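Local coordinates for protein Orf11 (Staphylococcus phage P68, PDB 6O43) that is a potential lysin, probably helping the phage to break down the cell wall of its staphylococcal host, at residues S13-D18 and P61-V66; A65-N70 and R145-L150; A132-N137 and A157-L162; P110-A115 and H120-D125; L21-L26 and Q49-V54. All coordinates share one frame; numbering follows the deposited sequence. Where two conformers were deposited one is given.

The five contacts join parts of a single, strand-free helical chain. Interactions 1 and 2 lie nearest its centre and share helix 61-71: its buried first turn receives the loop of interaction 1 through a hydroxyl-carbonyl bond and a leucine methyl, while the middle of the helix meets residues 145-150 through two tyrosine rings. Interaction 5, farther out, touches interaction 1, since L26 packs on P61 and T62, and is purely apolar across its segments. Interactions 3 and 4 share helix 124-136, on the side of the chain's centre opposite interaction 5. Interaction 3 is partly buried and has a phenol-carboxylate bond; interaction 4, the outermost, sets a water bridge beside an exposed ring pair.

Interaction 1 of 5, residues S13-D18 and P61-V66; sequences SYINDD and PTLFAV
T62 and L63, both in the first turn of helix 61-71, meet the loop 13-18 with one polar and one apolar group. The hydroxyl of T62 donates to a backbone oxygen, with T62 OG1 lying 2.7 Å from D18 O. It reaches that carbonyl at a bent C=O...donor angle of 119° and tilted 33° from the carbonyl plane. The first torsion of T62 (-55°) sets OG1 beside the backbone N and CG2 anti to it, which brings both branches near D18 O, OG1 making the bond. Three residues before D18 in the loop, I15 meets the CD2 methyl of L63 with backbone and side chain: L63 CD2 is 3.9 Å from I15 O and 4.0 Å from both I15 CB and I15 CG2. Only the CG1-CD1 arm of I15 leads away from the helix.

Further out, the loop is shaped by a type I turn from Y14 to D17, closed by a bond from D17 N to Y14 O of 3.1 Å. The carboxylate of D17 is held through OD1 by F19 N, two residues on. S60, just before the helix, ties the two parts together, because its hydroxyl is bonded to D17 O and also to L63 N. The whole is a type I beta turn and the residue after it, docked through the hydroxyls of S60 and T62 to the carbonyls of D17 and D18, against the buried first turn of helix 61-71.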
# COMPACT_ATOMS: atom_id res chain seq x y z
N SER A 13 -7.10 7.01 2.77
CA SER A 13 -6.29 7.61 3.82
C SER A 13 -5.02 8.22 3.23
O SER A 13 -4.55 7.84 2.16
CB SER A 13 -5.92 6.56 4.87
OG SER A 13 -7.07 5.92 5.39
N TYR A 14 -4.47 9.20 3.96
CA TYR A 14 -3.18 9.75 3.59
C TYR A 14 -2.07 8.75 3.93
O TYR A 14 -2.17 7.98 4.88
CB TYR A 14 -2.93 11.07 4.33
CG TYR A 14 -3.90 12.17 3.98
CD1 TYR A 14 -3.90 12.74 2.71
CD2 TYR A 14 -4.80 12.64 4.92
CE1 TYR A 14 -4.78 13.76 2.39
CE2 TYR A 14 -5.69 13.66 4.61
CZ TYR A 14 -5.67 14.21 3.34
OH TYR A 14 -6.55 15.22 3.02
N ILE A 15 -1.00 8.77 3.12
CA ILE A 15 0.10 7.83 3.35
C ILE A 15 0.85 8.11 4.64
O ILE A 15 1.68 7.29 5.04
CB ILE A 15 1.11 7.83 2.18
CG1 ILE A 15 1.64 9.24 1.92
CG2 ILE A 15 0.49 7.21 0.93
CD1 ILE A 15 2.94 9.26 1.13
N ASN A 16 0.59 9.24 5.30
CA ASN A 16 1.24 9.55 6.57
C ASN A 16 0.31 9.31 7.76
O ASN A 16 0.59 9.78 8.87
CB ASN A 16 1.75 10.99 6.57
CG ASN A 16 0.64 12.02 6.65
OD1 ASN A 16 -0.55 11.69 6.53
ND2 ASN A 16 1.01 13.27 6.86
N ASP A 17 -0.78 8.57 7.55
CA ASP A 17 -1.72 8.23 8.61
C ASP A 17 -1.16 7.06 9.42
O ASP A 17 -0.87 6.00 8.85
CB ASP A 17 -3.07 7.88 8.00
CG ASP A 17 -4.17 7.74 9.03
OD1 ASP A 17 -3.86 7.48 10.22
OD2 ASP A 17 -5.36 7.88 8.65
N ASP A 18 -1.00 7.25 10.73
CA ASP A 18 -0.48 6.17 11.56
C ASP A 18 -1.55 5.18 12.01
O ASP A 18 -1.21 4.18 12.66
CB ASP A 18 0.26 6.73 12.79
CG ASP A 18 -0.58 7.70 13.60
OD1 ASP A 18 -1.72 7.35 13.97
OD2 ASP A 18 -0.08 8.81 13.89
N PRO A 61 4.87 5.07 9.53
CA PRO A 61 5.47 3.78 9.90
C PRO A 61 4.47 2.64 9.87
O PRO A 61 4.85 1.51 9.56
CB PRO A 61 5.99 4.03 11.32
CG PRO A 61 6.20 5.52 11.40
CD PRO A 61 5.13 6.12 10.53
N THR A 62 3.20 2.91 10.17
CA THR A 62 2.19 1.87 10.14
C THR A 62 1.99 1.33 8.73
O THR A 62 1.96 0.12 8.51
CB THR A 62 0.87 2.40 10.71
OG1 THR A 62 1.09 2.93 12.02
CG2 THR A 62 -0.17 1.29 10.77
N LEU A 63 1.85 2.23 7.75
CA LEU A 63 1.67 1.79 6.36
C LEU A 63 2.88 1.01 5.88
O LEU A 63 2.75 -0.08 5.31
CB LEU A 63 1.41 2.99 5.45
CG LEU A 63 1.40 2.67 3.95
CD1 LEU A 63 0.24 1.74 3.62
CD2 LEU A 63 1.35 3.94 3.12
N PHE A 64 4.08 1.55 6.11
CA PHE A 64 5.31 0.88 5.70
C PHE A 64 5.37 -0.54 6.27
O PHE A 64 5.58 -1.51 5.53
CB PHE A 64 6.51 1.71 6.16
CG PHE A 64 7.81 1.33 5.53
CD1 PHE A 64 8.17 1.85 4.29
CD2 PHE A 64 8.69 0.48 6.17
CE1 PHE A 64 9.36 1.52 3.70
CE2 PHE A 64 9.90 0.13 5.59
CZ PHE A 64 10.24 0.66 4.34
N ALA A 65 5.16 -0.67 7.58
CA ALA A 65 5.24 -1.98 8.22
C ALA A 65 4.16 -2.92 7.72
O ALA A 65 4.42 -4.10 7.44
CB ALA A 65 5.15 -1.82 9.74
N VAL A 66 2.92 -2.43 7.62
CA VAL A 66 1.82 -3.29 7.20
C VAL A 66 2.03 -3.79 5.78
O VAL A 66 1.72 -4.95 5.46
CB VAL A 66 0.48 -2.55 7.35
CG1 VAL A 66 -0.55 -3.12 6.39
CG2 VAL A 66 -0.02 -2.64 8.78

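Interaction 2 of 5, residues A65-N70 and R145-L150; sequences AVYEKN and RAYIPL
The rings of Y67 and Y147 meet at a slant, an oblique pair with centroids 5.5 Å apart and planes at 54°. The two side chains overlap side by side, pointing opposite ways, each reaching from its own helix into the gap between backbones whose nearest CA atoms, those of Y67 and Y147, are 12.4 Å apart. The phenol end of Y147 arrives at the edge of the Y67 ring, near its plane. Its oxygen, Y147 OH, sits 3.4 Å from Y67 CE2 and equally far from Y67 CD2, while Y147 CE2 is 3.4 Å from Y67 CE2. The first torsion of Y67, -97°, departs from the usual staggered values as it carries the ring across. P177 and F178 of helix 177-187 pack on Y67, and L100 of helix 89-104 on Y147. With an oxygen set against C-H bonds, the pair probably gains from a weak electrostatic attraction beside dispersion, rather than from directional hydrogen bonding between the hydroxyls.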
# COMPACT_ATOMS: atom_id res chain seq x y z
N ALA A 65 5.16 -0.67 7.58
CA ALA A 65 5.24 -1.98 8.22
C ALA A 65 4.16 -2.92 7.72
O ALA A 65 4.42 -4.10 7.44
CB ALA A 65 5.15 -1.82 9.74
N VAL A 66 2.92 -2.43 7.62
CA VAL A 66 1.82 -3.29 7.20
C VAL A 66 2.03 -3.79 5.78
O VAL A 66 1.72 -4.95 5.46
CB VAL A 66 0.48 -2.55 7.35
CG1 VAL A 66 -0.55 -3.12 6.39
CG2 VAL A 66 -0.02 -2.64 8.78
N TYR A 67 2.54 -2.94 4.89
CA TYR A 67 2.80 -3.38 3.52
C TYR A 67 3.98 -4.33 3.45
O TYR A 67 3.95 -5.31 2.70
CB TYR A 67 3.01 -2.17 2.61
CG TYR A 67 1.76 -1.76 1.87
CD1 TYR A 67 0.50 -2.09 2.36
CD2 TYR A 67 1.83 -1.08 0.66
CE1 TYR A 67 -0.65 -1.73 1.68
CE2 TYR A 67 0.69 -0.71 -0.03
CZ TYR A 67 -0.55 -1.05 0.49
OH TYR A 67 -1.70 -0.69 -0.19
N GLU A 68 5.04 -4.06 4.22
CA GLU A 68 6.17 -4.97 4.25
C GLU A 68 5.75 -6.34 4.76
O GLU A 68 6.18 -7.38 4.23
CB GLU A 68 7.31 -4.40 5.09
CG GLU A 68 8.55 -5.27 5.15
CD GLU A 68 9.20 -5.47 3.79
OE1 GLU A 68 8.91 -4.68 2.86
OE2 GLU A 68 9.99 -6.43 3.63
N LYS A 69 4.91 -6.38 5.80
CA LYS A 69 4.44 -7.65 6.32
C LYS A 69 3.64 -8.42 5.28
O LYS A 69 3.81 -9.63 5.12
CB LYS A 69 3.61 -7.43 7.58
CG LYS A 69 3.06 -8.69 8.23
CD LYS A 69 1.67 -9.03 7.72
CE LYS A 69 1.16 -10.33 8.32
NZ LYS A 69 -0.21 -10.68 7.83
N ASN A 70 2.76 -7.73 4.55
CA ASN A 70 1.88 -8.41 3.61
C ASN A 70 2.57 -8.70 2.28
O ASN A 70 2.19 -9.64 1.58
CB ASN A 70 0.61 -7.60 3.39
CG ASN A 70 -0.26 -7.54 4.64
OD1 ASN A 70 -0.33 -8.50 5.41
ND2 ASN A 70 -0.92 -6.40 4.86
N ARG A 145 -4.09 7.18 -4.50
CA ARG A 145 -3.43 7.87 -5.60
C ARG A 145 -2.04 7.30 -5.87
O ARG A 145 -1.60 7.28 -7.03
CB ARG A 145 -3.34 9.37 -5.30
CG ARG A 145 -2.75 10.20 -6.43
CD ARG A 145 -3.17 11.66 -6.31
NE ARG A 145 -4.61 11.83 -6.50
CZ ARG A 145 -5.20 11.87 -7.70
NH1 ARG A 145 -4.48 11.75 -8.81
NH2 ARG A 145 -6.51 12.03 -7.78
N ALA A 146 -1.36 6.82 -4.84
CA ALA A 146 -0.01 6.30 -5.03
C ALA A 146 0.01 5.03 -5.87
O ALA A 146 0.98 4.79 -6.61
CB ALA A 146 0.65 6.03 -3.67
N TYR A 147 -1.03 4.20 -5.79
CA TYR A 147 -1.02 2.89 -6.43
C TYR A 147 -2.01 2.73 -7.57
O TYR A 147 -1.68 2.09 -8.57
CB TYR A 147 -1.28 1.81 -5.38
CG TYR A 147 -0.14 1.64 -4.39
CD1 TYR A 147 1.02 0.97 -4.74
CD2 TYR A 147 -0.24 2.14 -3.09
CE1 TYR A 147 2.06 0.81 -3.84
CE2 TYR A 147 0.80 1.98 -2.18
CZ TYR A 147 1.95 1.31 -2.56
OH TYR A 147 2.98 1.15 -1.66
N ILE A 148 -3.21 3.30 -7.47
CA ILE A 148 -4.28 2.96 -8.41
C ILE A 148 -3.90 3.21 -9.87
O ILE A 148 -4.14 2.32 -10.71
CB ILE A 148 -5.58 3.68 -8.02
CG1 ILE A 148 -6.25 2.97 -6.84
CG2 ILE A 148 -6.53 3.77 -9.21
CD1 ILE A 148 -7.19 3.83 -6.05
N PRO A 149 -3.33 4.36 -10.25
CA PRO A 149 -3.10 4.62 -11.68
C PRO A 149 -2.12 3.66 -12.33
O PRO A 149 -2.18 3.49 -13.56
CB PRO A 149 -2.55 6.05 -11.70
CG PRO A 149 -2.91 6.63 -10.37
CD PRO A 149 -2.93 5.49 -9.40
N LEU A 150 -1.25 3.01 -11.56
CA LEU A 150 -0.04 2.41 -12.12
C LEU A 150 -0.20 0.95 -12.54
O LEU A 150 0.55 0.49 -13.41
CB LEU A 150 1.10 2.53 -11.12
CG LEU A 150 1.51 3.98 -10.87
CD1 LEU A 150 2.57 4.07 -9.78
CD2 LEU A 150 2.01 4.60 -12.16

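Interaction 3 of 5, residues A132-N137 and A157-L162; sequences ADFAKN and AAYYPL
D133, in the last turn of helix 124-136, and Y159, the final residue of helix 152-159, have CA atoms 9.2 Å apart, and their side chains span the gap. The phenol of Y159 donates to the carboxylate: Y159 OH lies 2.7 Å from D133 OD2, which receives it with its anti lone pair, on the side away from OD1. D133 OD2 lies in the plane of the tyrosine ring, at its edge, yet carboxylate and ring are turned 78° against each other. With its CG anti to the backbone N (chi1 -178°), D133 holds the group out toward the tyrosine. The contact thus links the ends of two helices in this all-helical fold, and H12, beyond helix 3-11, adds a second bond to D133 OD2 through NE2. The other oxygen has a partner within the segment: N137 ND2 donates to D133 OD1 at 2.9 Å, with an N-H...acceptor angle of 161° and from above the carboxylate plane. F134 crosses the tyrosine at about a right angle, and Y159 OH lies 3.6 Å from F134 CB, at the edge of the phenylalanine ring.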
# COMPACT_ATOMS: atom_id res chain seq x y z
N ALA A 132 -14.80 8.37 -11.45
CA ALA A 132 -15.29 9.58 -10.79
C ALA A 132 -14.74 9.70 -9.37
O ALA A 132 -14.35 10.79 -8.94
CB ALA A 132 -16.81 9.58 -10.79
N ASP A 133 -14.73 8.60 -8.62
CA ASP A 133 -14.18 8.65 -7.26
C ASP A 133 -12.72 9.07 -7.28
O ASP A 133 -12.30 9.92 -6.49
CB ASP A 133 -14.33 7.29 -6.57
CG ASP A 133 -13.83 7.31 -5.14
OD1 ASP A 133 -14.55 7.82 -4.27
OD2 ASP A 133 -12.70 6.83 -4.89
N PHE A 134 -11.93 8.48 -8.18
CA PHE A 134 -10.51 8.80 -8.22
C PHE A 134 -10.28 10.26 -8.59
O PHE A 134 -9.40 10.92 -8.03
CB PHE A 134 -9.79 7.89 -9.22
CG PHE A 134 -8.30 7.97 -9.11
CD1 PHE A 134 -7.62 7.25 -8.14
CD2 PHE A 134 -7.57 8.79 -9.96
CE1 PHE A 134 -6.25 7.32 -8.03
CE2 PHE A 134 -6.20 8.87 -9.85
CZ PHE A 134 -5.54 8.13 -8.88
N ALA A 135 -11.07 10.78 -9.53
CA ALA A 135 -10.89 12.16 -9.97
C ALA A 135 -11.37 13.14 -8.92
O ALA A 135 -10.79 14.23 -8.77
CB ALA A 135 -11.64 12.39 -11.29
N LYS A 136 -12.40 12.79 -8.16
CA LYS A 136 -13.06 13.72 -7.26
C LYS A 136 -12.70 13.50 -5.79
O LYS A 136 -12.56 14.48 -5.05
CB LYS A 136 -14.58 13.62 -7.43
CG LYS A 136 -15.32 14.93 -7.25
CD LYS A 136 -16.83 14.75 -7.42
N ASN A 137 -12.53 12.25 -5.35
CA ASN A 137 -12.41 11.94 -3.93
C ASN A 137 -11.05 11.40 -3.51
O ASN A 137 -10.79 11.33 -2.31
CB ASN A 137 -13.49 10.92 -3.52
CG ASN A 137 -14.89 11.41 -3.80
OD1 ASN A 137 -15.23 12.57 -3.56
ND2 ASN A 137 -15.72 10.52 -4.34
N ALA A 157 -8.24 -3.89 -7.06
CA ALA A 157 -8.28 -4.02 -5.60
C ALA A 157 -9.07 -2.88 -4.97
O ALA A 157 -9.80 -3.10 -4.00
CB ALA A 157 -6.86 -4.07 -5.03
N ALA A 158 -8.93 -1.67 -5.50
CA ALA A 158 -9.60 -0.52 -4.90
C ALA A 158 -11.07 -0.43 -5.31
O ALA A 158 -11.91 -0.06 -4.49
CB ALA A 158 -8.86 0.77 -5.29
N TYR A 159 -11.38 -0.77 -6.56
CA TYR A 159 -12.67 -0.43 -7.15
C TYR A 159 -13.47 -1.60 -7.71
O TYR A 159 -14.65 -1.42 -8.02
CB TYR A 159 -12.48 0.60 -8.28
CG TYR A 159 -12.06 1.97 -7.82
CD1 TYR A 159 -12.71 2.60 -6.76
CD2 TYR A 159 -11.01 2.64 -8.44
CE1 TYR A 159 -12.33 3.87 -6.34
CE2 TYR A 159 -10.62 3.90 -8.02
CZ TYR A 159 -11.28 4.51 -6.98
OH TYR A 159 -10.90 5.76 -6.57
N TYR A 160 -12.87 -2.78 -7.88
CA TYR A 160 -13.58 -3.92 -8.43
C TYR A 160 -12.85 -5.20 -8.03
O TYR A 160 -12.24 -5.86 -8.88
CB TYR A 160 -13.71 -3.81 -9.95
CG TYR A 160 -14.64 -4.84 -10.57
CD1 TYR A 160 -16.01 -4.80 -10.34
CD2 TYR A 160 -14.15 -5.84 -11.39
CE1 TYR A 160 -16.86 -5.73 -10.91
CE2 TYR A 160 -14.99 -6.78 -11.96
CZ TYR A 160 -16.34 -6.71 -11.72
OH TYR A 160 -17.18 -7.64 -12.28
N PRO A 161 -12.90 -5.57 -6.74
CA PRO A 161 -12.07 -6.69 -6.26
C PRO A 161 -12.33 -8.01 -6.97
O PRO A 161 -11.45 -8.87 -6.95
CB PRO A 161 -12.43 -6.76 -4.77
CG PRO A 161 -12.86 -5.37 -4.42
CD PRO A 161 -13.59 -4.87 -5.64
N LEU A 162 -13.50 -8.20 -7.57
CA LEU A 162 -13.71 -9.40 -8.39
C LEU A 162 -12.64 -9.54 -9.46
O LEU A 162 -12.24 -10.66 -9.80
CB LEU A 162 -15.09 -9.37 -9.05
CG LEU A 162 -16.32 -9.71 -8.20
CD1 LEU A 162 -17.56 -9.71 -9.07
CD2 LEU A 162 -16.14 -11.05 -7.50

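Interaction 4 of 5, residues P110-A115 and H120-D125; sequences PSWYDA and HFVPQD
W112 and Y113 face V122 and H120 in the connection between helix 89-104 and helix 124-136 of this all-helical fold, where the chain doubles back just before P123, the N-cap residue of helix 124-136. P110 begins this side by laying its CB over one face of the indole, 3.5 Å above the plane and toward the rim. The W112 ring, whose NE1 is bonded to N131 of helix 124-136, then meets the valine across the reversal. V122 CG1 approaches W112 CE3 to 3.7 Å, coming in obliquely, and the two side chains cross at about a right angle. The other methyl, V122 CG2, rests 3.6 Å from the backbone oxygen W112 O.

That oxygen serves as the polar link of the pair. A water donates to W112 O at 2.8 Å and accepts from V122 N at 3.0 Å, bridging two backbone groups that have no direct bond to each other. W112 O is also bonded to W156 NE1 of helix 152-159, so the loop is pinned to that helix at the same atom.

At Y113, next along, CG lies between the backbone N and the carbonyl carbon (chi1 69°), which brings the ring alongside H120. The histidine meets it T-shaped, edge to face, with planes at 65°: H120 CE1 hangs over the centre of the Y113 ring and is 3.7 Å from Y113 CD1.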
# COMPACT_ATOMS: atom_id res chain seq x y z
N PRO A 110 -7.67 5.56 -13.11
CA PRO A 110 -7.61 4.11 -12.88
C PRO A 110 -7.34 3.35 -14.17
O PRO A 110 -7.62 3.83 -15.28
CB PRO A 110 -9.00 3.78 -12.32
CG PRO A 110 -9.51 5.08 -11.75
CD PRO A 110 -8.96 6.13 -12.71
N SER A 111 -6.76 2.16 -14.01
CA SER A 111 -6.39 1.29 -15.12
C SER A 111 -7.24 0.03 -15.02
O SER A 111 -7.02 -0.81 -14.14
CB SER A 111 -4.90 0.96 -15.06
OG SER A 111 -4.60 -0.17 -15.86
N TRP A 112 -8.22 -0.11 -15.92
CA TRP A 112 -9.24 -1.13 -15.76
C TRP A 112 -8.91 -2.45 -16.43
O TRP A 112 -9.60 -3.44 -16.18
CB TRP A 112 -10.58 -0.60 -16.29
CG TRP A 112 -11.06 0.59 -15.51
CD1 TRP A 112 -11.04 1.89 -15.91
CD2 TRP A 112 -11.60 0.58 -14.19
NE1 TRP A 112 -11.55 2.69 -14.92
CE2 TRP A 112 -11.90 1.91 -13.85
CE3 TRP A 112 -11.87 -0.43 -13.26
CZ2 TRP A 112 -12.46 2.26 -12.62
CZ3 TRP A 112 -12.43 -0.08 -12.04
CH2 TRP A 112 -12.71 1.25 -11.73
N TYR A 113 -7.86 -2.51 -17.26
CA TYR A 113 -7.46 -3.77 -17.87
C TYR A 113 -5.95 -3.90 -17.86
O TYR A 113 -5.22 -2.90 -17.85
CB TYR A 113 -7.99 -3.90 -19.31
CG TYR A 113 -7.37 -2.96 -20.31
CD1 TYR A 113 -7.87 -1.68 -20.50
CD2 TYR A 113 -6.28 -3.35 -21.08
CE1 TYR A 113 -7.30 -0.81 -21.42
CE2 TYR A 113 -5.71 -2.50 -22.00
CZ TYR A 113 -6.22 -1.23 -22.16
OH TYR A 113 -5.66 -0.37 -23.08
N ASP A 114 -5.48 -5.15 -17.85
CA ASP A 114 -4.06 -5.47 -17.81
C ASP A 114 -3.46 -5.25 -19.20
O ASP A 114 -3.69 -6.05 -20.11
CB ASP A 114 -3.86 -6.90 -17.33
CG ASP A 114 -2.41 -7.34 -17.33
OD1 ASP A 114 -1.53 -6.53 -17.69
OD2 ASP A 114 -2.14 -8.50 -16.96
N ALA A 115 -2.68 -4.18 -19.35
CA ALA A 115 -2.09 -3.85 -20.64
C ALA A 115 -1.22 -4.96 -21.19
O ALA A 115 -0.89 -4.93 -22.38
CB ALA A 115 -1.27 -2.56 -20.53
N HIS A 120 -10.91 -7.16 -21.44
CA HIS A 120 -11.87 -6.14 -21.06
C HIS A 120 -13.06 -6.82 -20.41
O HIS A 120 -13.83 -7.53 -21.08
CB HIS A 120 -12.30 -5.32 -22.28
CG HIS A 120 -11.16 -4.71 -23.03
ND1 HIS A 120 -10.39 -3.69 -22.51
CD2 HIS A 120 -10.67 -4.96 -24.27
CE1 HIS A 120 -9.46 -3.36 -23.39
NE2 HIS A 120 -9.62 -4.11 -24.47
N PHE A 121 -13.23 -6.61 -19.10
CA PHE A 121 -14.32 -7.26 -18.37
C PHE A 121 -14.98 -6.40 -17.31
O PHE A 121 -16.06 -6.77 -16.84
CB PHE A 121 -13.82 -8.55 -17.71
CG PHE A 121 -12.83 -8.31 -16.60
CD1 PHE A 121 -13.25 -8.12 -15.30
CD2 PHE A 121 -11.47 -8.29 -16.87
CE1 PHE A 121 -12.34 -7.89 -14.27
CE2 PHE A 121 -10.55 -8.07 -15.85
CZ PHE A 121 -10.99 -7.87 -14.55
N VAL A 122 -14.38 -5.29 -16.89
CA VAL A 122 -14.99 -4.51 -15.81
C VAL A 122 -16.23 -3.80 -16.34
O VAL A 122 -16.15 -3.09 -17.36
CB VAL A 122 -13.99 -3.51 -15.23
CG1 VAL A 122 -14.64 -2.71 -14.10
CG2 VAL A 122 -12.76 -4.25 -14.71
N PRO A 123 -17.39 -3.96 -15.70
CA PRO A 123 -18.61 -3.32 -16.20
C PRO A 123 -18.43 -1.81 -16.35
O PRO A 123 -17.69 -1.17 -15.61
CB PRO A 123 -19.65 -3.65 -15.12
CG PRO A 123 -19.16 -4.94 -14.53
CD PRO A 123 -17.66 -4.85 -14.55
N GLN A 124 -19.14 -1.26 -17.34
CA GLN A 124 -18.99 0.16 -17.67
C GLN A 124 -19.37 1.04 -16.49
O GLN A 124 -18.65 1.98 -16.14
CB GLN A 124 -19.82 0.50 -18.90
CG GLN A 124 -19.44 1.81 -19.56
CD GLN A 124 -17.97 1.86 -19.94
OE1 GLN A 124 -17.45 0.94 -20.57
NE2 GLN A 124 -17.30 2.93 -19.54
N ASP A 125 -20.51 0.76 -15.85
CA ASP A 125 -20.93 1.60 -14.73
C ASP A 125 -19.97 1.50 -13.56
O ASP A 125 -19.83 2.46 -12.79
CB ASP A 125 -22.35 1.22 -14.30
CG ASP A 125 -23.40 1.69 -15.30
OD1 ASP A 125 -23.02 2.22 -16.36
OD2 ASP A 125 -24.61 1.54 -15.01
O HOH W 1 -11.75 -4.18 -17.86

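Interaction 5 of 5, residues L21-L26 and Q49-V54; sequences LTIDQL and QVLKAV
I23 and L51 pack the opening turn of helix 23-30, begun by a capping box, against the middle of helix 44-57. The box is built from T22, the N-cap residue, and Q25. Q25 N donates to T22 OG1 with an N-H...acceptor angle of 168°, and in return T22 N gives its hydrogen to Q25 OE1 at 2.8 Å, in the carbonyl plane. This fixes the start of the helix, from which I23 and L26 both face helix 44-57.

Across the gap the contact is made by aliphatic groups. I23 and L51 run antiparallel alongside one another, so that the end of I23 lies at the root of L51, and the end of L51 at the branch methyl of I23. L51 CD1 reaches back between I23 CG2, at 4.1 Å, and L26 CB, at 4.2 Å. L26 in turn packs on P61 and T62 of helix 61-71, which extends the apolar layer inward, whereas the exposed D24 forms a salt bridge with R48 of the same helix 44-57. With CD1 anti to CA (chi2 -180°), the isoleucine sets its end methyl at the root of L51 and against the backbone beside it: I23 CD1 lies 3.8 Å from L51 CB and 3.9 Å from K52 N.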
# COMPACT_ATOMS: atom_id res chain seq x y z
N LEU A 21 -1.49 3.59 15.57
CA LEU A 21 -0.42 2.73 16.04
C LEU A 21 0.89 3.49 16.07
O LEU A 21 1.19 4.27 15.16
CB LEU A 21 -0.28 1.49 15.14
CG LEU A 21 -1.48 0.54 15.09
CD1 LEU A 21 -1.30 -0.48 13.97
CD2 LEU A 21 -1.66 -0.17 16.43
N THR A 22 1.67 3.27 17.12
CA THR A 22 2.96 3.91 17.29
C THR A 22 4.09 2.97 16.86
O THR A 22 3.89 1.77 16.65
CB THR A 22 3.18 4.32 18.75
OG1 THR A 22 3.65 3.19 19.49
CG2 THR A 22 1.88 4.83 19.36
N ILE A 23 5.28 3.54 16.73
CA ILE A 23 6.45 2.74 16.37
C ILE A 23 6.75 1.71 17.45
O ILE A 23 7.15 0.58 17.16
CB ILE A 23 7.66 3.65 16.09
CG1 ILE A 23 7.49 4.37 14.75
CG2 ILE A 23 8.96 2.85 16.13
CD1 ILE A 23 8.63 5.29 14.38
N ASP A 24 6.56 2.09 18.72
CA ASP A 24 6.72 1.13 19.81
C ASP A 24 5.80 -0.07 19.63
O ASP A 24 6.23 -1.22 19.79
CB ASP A 24 6.45 1.80 21.16
CG ASP A 24 7.64 2.60 21.66
OD1 ASP A 24 8.77 2.33 21.20
OD2 ASP A 24 7.44 3.48 22.52
N GLN A 25 4.53 0.18 19.31
CA GLN A 25 3.60 -0.91 19.08
C GLN A 25 3.96 -1.70 17.82
O GLN A 25 3.71 -2.91 17.76
CB GLN A 25 2.17 -0.37 18.99
CG GLN A 25 1.67 0.23 20.29
CD GLN A 25 0.46 1.12 20.10
OE1 GLN A 25 0.48 2.06 19.30
NE2 GLN A 25 -0.61 0.82 20.82
N LEU A 26 4.56 -1.04 16.83
CA LEU A 26 4.82 -1.70 15.55
C LEU A 26 6.00 -2.67 15.64
O LEU A 26 5.95 -3.76 15.07
CB LEU A 26 5.07 -0.66 14.46
CG LEU A 26 3.85 0.12 13.95
CD1 LEU A 26 4.28 1.20 12.96
CD2 LEU A 26 2.84 -0.82 13.31
N GLN A 49 15.21 2.43 13.48
CA GLN A 49 15.92 3.31 12.56
C GLN A 49 15.16 3.44 11.24
O GLN A 49 14.98 4.54 10.71
CB GLN A 49 17.33 2.77 12.34
CG GLN A 49 18.24 3.69 11.56
CD GLN A 49 19.50 2.99 11.10
OE1 GLN A 49 19.52 1.77 10.95
NE2 GLN A 49 20.56 3.76 10.87
N VAL A 50 14.69 2.31 10.71
CA VAL A 50 13.97 2.32 9.44
C VAL A 50 12.65 3.06 9.57
O VAL A 50 12.34 3.97 8.79
CB VAL A 50 13.76 0.88 8.93
CG1 VAL A 50 12.74 0.86 7.81
CG2 VAL A 50 15.09 0.29 8.48
N LEU A 51 11.85 2.70 10.57
CA LEU A 51 10.53 3.31 10.73
C LEU A 51 10.65 4.81 10.98
O LEU A 51 9.90 5.60 10.39
CB LEU A 51 9.77 2.63 11.87
CG LEU A 51 9.48 1.15 11.58
CD1 LEU A 51 8.70 0.52 12.73
CD2 LEU A 51 8.74 1.01 10.26
N LYS A 52 11.57 5.22 11.85
CA LYS A 52 11.79 6.65 12.06
C LYS A 52 12.16 7.35 10.76
O LYS A 52 11.71 8.48 10.50
CB LYS A 52 12.88 6.86 13.11
CG LYS A 52 12.49 6.49 14.53
CD LYS A 52 13.63 6.82 15.50
CE LYS A 52 14.15 8.23 15.26
NZ LYS A 52 15.16 8.65 16.28
N ALA A 53 12.98 6.71 9.93
CA ALA A 53 13.46 7.35 8.71
C ALA A 53 12.33 7.57 7.71
O ALA A 53 12.21 8.66 7.14
CB ALA A 53 14.59 6.52 8.09
N VAL A 54 11.49 6.56 7.48
CA VAL A 54 10.39 6.74 6.54
C VAL A 54 9.40 7.76 7.09
O VAL A 54 8.82 8.55 6.34
CB VAL A 54 9.72 5.40 6.20
CG1 VAL A 54 10.75 4.38 5.71
CG2 VAL A 54 8.95 4.85 7.40